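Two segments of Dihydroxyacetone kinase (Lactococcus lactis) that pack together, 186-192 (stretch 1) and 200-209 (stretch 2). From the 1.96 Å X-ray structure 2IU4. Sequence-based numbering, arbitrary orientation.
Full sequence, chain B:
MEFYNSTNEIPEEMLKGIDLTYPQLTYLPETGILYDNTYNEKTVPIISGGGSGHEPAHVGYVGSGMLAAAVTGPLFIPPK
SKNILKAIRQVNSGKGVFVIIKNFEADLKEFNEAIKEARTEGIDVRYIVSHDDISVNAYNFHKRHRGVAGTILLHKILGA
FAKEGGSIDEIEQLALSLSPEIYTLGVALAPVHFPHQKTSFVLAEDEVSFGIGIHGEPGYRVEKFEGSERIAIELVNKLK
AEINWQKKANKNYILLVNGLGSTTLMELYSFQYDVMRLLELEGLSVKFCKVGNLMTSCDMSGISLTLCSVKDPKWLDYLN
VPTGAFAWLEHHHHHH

Stretch 1 (186-192) GVALAPV
Stretch 2 (200-209) SFVLAEDEVS

Stretch 1 runs as a strand through Gly-186, Val-187 and Ala-188, turns a corner at Leu-189, is extended again at Ala-190, and runs on as loop through Pro-191 and Val-192. Stretch 2 begins as loop, makes a type I turn from Ala-204 to Glu-207, and becomes a strand at 207-209. The two strands run roughly antiparallel, at 139° between their N-to-C directions. Together the stretches bury 481 Å².

Gly-186 is extended (phi/psi -130/168) and barely touches stretch 2. Val-187 (-145/140, chi1 p) points sideways. Its CG2 lies 3.9 Å from CB of Val-208, which has chi1 m. Val-187 CA approaches Ser-209 O at 3.3 Å, a CA-H...O contact beside the main pairing.

Ala-188 (-102/133) forms the antiparallel hydrogen-bonded pair with Ser-209 (-124/106). Ala-188 N donates to Ser-209 O at 2.8 Å, and Ser-209 N donates to Ala-188 O at 2.9 Å. Both bonds are nearly straight, at 170° and 165°. The two side chains share one face of the sheet, with Ala-188 CB 4.3 Å from Ser-209 CB. Ala-188 CB also meets the edge of the Phe-201 ring, 3.9 Å from CZ.

At Leu-189 (-98/-16) the chain leaves the extended course. Its CA-to-CB bond points away, but chi1 m and chi2 near -6° bring the end back, so that Leu-189 CD1 lies 3.5 Å from Val-208 CG1. The O of one water lies 2.6 Å from Leu-189 O and 2.9 Å from Glu-207 O, within hydrogen-bonding reach of both carbonyls. Leu-189 O is also 3.6 Å from Leu-203 CD1. The turn beyond is closed by Glu-207 N donating to Ala-204 O at 3.1 Å.

Ala-190 (-164/145) points away. Its backbone N is 3.9 Å from Leu-203 CD1; Leu-203 has off-well chi1 -135° and chi2 -149°.

Pro-191 (-78/174, C-gamma endo) points toward stretch 2. Its CB sits over one face of the Phe-201 ring, 3.8 Å from the centroid and 11° off the normal, a CH-pi contact. Phe-201 has chi1 p and chi2 94°; its CA-to-CB bond points sideways, but the ring end comes nearer. Pro-191 CG is 3.4 Å from Phe-201 O, and Pro-191 CD is 4.2 Å from Leu-203 CB.

Val-192 (-66/136, chi1 t) is held by Ser-200 (-72/-27, chi1 p) through two hydrogen bonds. Ser-200 N donates to Val-192 O at 2.8 Å, and Val-192 N donates to Ser-200 OG at 3.0 Å. Both angles are 145°. Backbone and side chain of one serine thus engage both polar backbone atoms of Val-192, with the CA atoms of Val-192 and Ser-200 5.0 Å apart.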

# COMPACT_ATOMS: atom_id res chain seq x y z
N GLY B 186 12.78 13.13 -7.81
CA GLY B 186 11.61 12.49 -8.37
C GLY B 186 11.29 12.97 -9.77
O GLY B 186 11.84 13.98 -10.24
N VAL B 187 10.40 12.25 -10.43
CA VAL B 187 9.99 12.58 -11.79
C VAL B 187 8.51 12.23 -11.93
O VAL B 187 8.05 11.21 -11.41
CB VAL B 187 10.81 11.79 -12.84
CG1 VAL B 187 10.70 10.30 -12.57
CG2 VAL B 187 10.33 12.09 -14.27
N ALA B 188 7.77 13.09 -12.63
CA ALA B 188 6.36 12.88 -12.89
C ALA B 188 6.21 12.39 -14.31
O ALA B 188 6.79 12.96 -15.25
CB ALA B 188 5.57 14.18 -12.76
N LEU B 189 5.41 11.34 -14.45
CA LEU B 189 5.12 10.79 -15.76
C LEU B 189 3.78 11.35 -16.23
O LEU B 189 3.46 11.26 -17.39
CB LEU B 189 5.02 9.27 -15.67
CG LEU B 189 6.29 8.40 -15.53
CD1 LEU B 189 7.58 9.17 -15.67
CD2 LEU B 189 6.30 7.47 -14.32
N ALA B 190 3.01 11.91 -15.30
CA ALA B 190 1.70 12.49 -15.60
C ALA B 190 1.28 13.37 -14.43
O ALA B 190 1.55 13.04 -13.28
CB ALA B 190 0.67 11.39 -15.78
N PRO B 191 0.58 14.49 -14.71
CA PRO B 191 0.26 15.43 -13.64
C PRO B 191 -0.92 14.92 -12.81
O PRO B 191 -1.52 13.91 -13.17
CB PRO B 191 -0.19 16.66 -14.41
CG PRO B 191 -0.85 16.09 -15.62
CD PRO B 191 0.04 14.93 -16.01
N VAL B 192 -1.25 15.63 -11.73
CA VAL B 192 -2.45 15.32 -10.95
C VAL B 192 -3.64 15.62 -11.87
O VAL B 192 -3.66 16.64 -12.55
CB VAL B 192 -2.52 16.19 -9.68
CG1 VAL B 192 -3.87 16.06 -8.99
CG2 VAL B 192 -1.36 15.88 -8.73
N SER B 200 -2.87 19.33 -12.93
CA SER B 200 -2.03 20.21 -12.11
C SER B 200 -0.99 20.96 -12.94
O SER B 200 -0.55 22.06 -12.58
CB SER B 200 -1.37 19.44 -10.96
OG SER B 200 -0.42 18.48 -11.45
N PHE B 201 -0.60 20.35 -14.06
CA PHE B 201 0.17 21.02 -15.11
C PHE B 201 -0.00 20.33 -16.45
O PHE B 201 -0.67 19.31 -16.55
CB PHE B 201 1.66 21.16 -14.74
CG PHE B 201 2.37 19.85 -14.47
CD1 PHE B 201 3.07 19.19 -15.47
CD2 PHE B 201 2.35 19.28 -13.21
CE1 PHE B 201 3.73 17.99 -15.21
CE2 PHE B 201 3.01 18.07 -12.94
CZ PHE B 201 3.69 17.43 -13.94
N VAL B 202 0.58 20.91 -17.49
CA VAL B 202 0.44 20.39 -18.84
C VAL B 202 1.70 19.60 -19.21
O VAL B 202 2.81 20.13 -19.18
CB VAL B 202 0.21 21.55 -19.84
CG1 VAL B 202 0.41 21.09 -21.28
CG2 VAL B 202 -1.19 22.12 -19.65
N LEU B 203 1.52 18.32 -19.54
CA LEU B 203 2.63 17.45 -19.88
C LEU B 203 2.20 16.69 -21.13
O LEU B 203 1.23 15.94 -21.09
CB LEU B 203 2.87 16.46 -18.74
CG LEU B 203 4.27 16.14 -18.21
CD1 LEU B 203 4.39 14.71 -17.67
CD2 LEU B 203 5.39 16.51 -19.15
N ALA B 204 2.93 16.88 -22.23
CA ALA B 204 2.73 16.08 -23.43
C ALA B 204 2.85 14.60 -23.11
O ALA B 204 3.49 14.21 -22.13
CB ALA B 204 3.74 16.48 -24.51
N GLU B 205 2.22 13.77 -23.93
CA GLU B 205 2.19 12.34 -23.64
C GLU B 205 3.57 11.68 -23.76
O GLU B 205 3.86 10.71 -23.06
CB GLU B 205 1.18 11.62 -24.53
CG GLU B 205 1.66 11.39 -25.95
CD GLU B 205 0.52 10.98 -26.86
OE1 GLU B 205 0.69 11.01 -28.10
OE2 GLU B 205 -0.56 10.65 -26.30
N ASP B 206 4.41 12.21 -24.64
CA ASP B 206 5.77 11.69 -24.79
C ASP B 206 6.78 12.39 -23.89
O ASP B 206 7.97 12.35 -24.16
CB ASP B 206 6.24 11.81 -26.24
CG ASP B 206 6.30 13.25 -26.72
OD1 ASP B 206 5.80 14.14 -26.00
OD2 ASP B 206 6.84 13.49 -27.82
N GLU B 207 6.32 13.05 -22.82
CA GLU B 207 7.23 13.84 -22.01
C GLU B 207 7.17 13.47 -20.54
O GLU B 207 6.14 13.00 -20.04
CB GLU B 207 6.96 15.34 -22.15
CG GLU B 207 7.21 15.91 -23.54
CD GLU B 207 6.98 17.42 -23.58
OE1 GLU B 207 6.12 17.91 -22.81
OE2 GLU B 207 7.67 18.11 -24.37
N VAL B 208 8.27 13.69 -19.84
CA VAL B 208 8.26 13.53 -18.39
C VAL B 208 8.79 14.80 -17.75
O VAL B 208 9.42 15.60 -18.43
CB VAL B 208 9.08 12.31 -17.94
CG1 VAL B 208 8.48 11.03 -18.52
CG2 VAL B 208 10.51 12.44 -18.41
N SER B 209 8.53 14.97 -16.45
CA SER B 209 8.88 16.20 -15.75
C SER B 209 9.77 15.83 -14.56
O SER B 209 9.30 15.28 -13.56
CB SER B 209 7.61 16.94 -15.30
OG SER B 209 7.89 18.20 -14.72
O HOH W 1 3.39 12.00 -19.87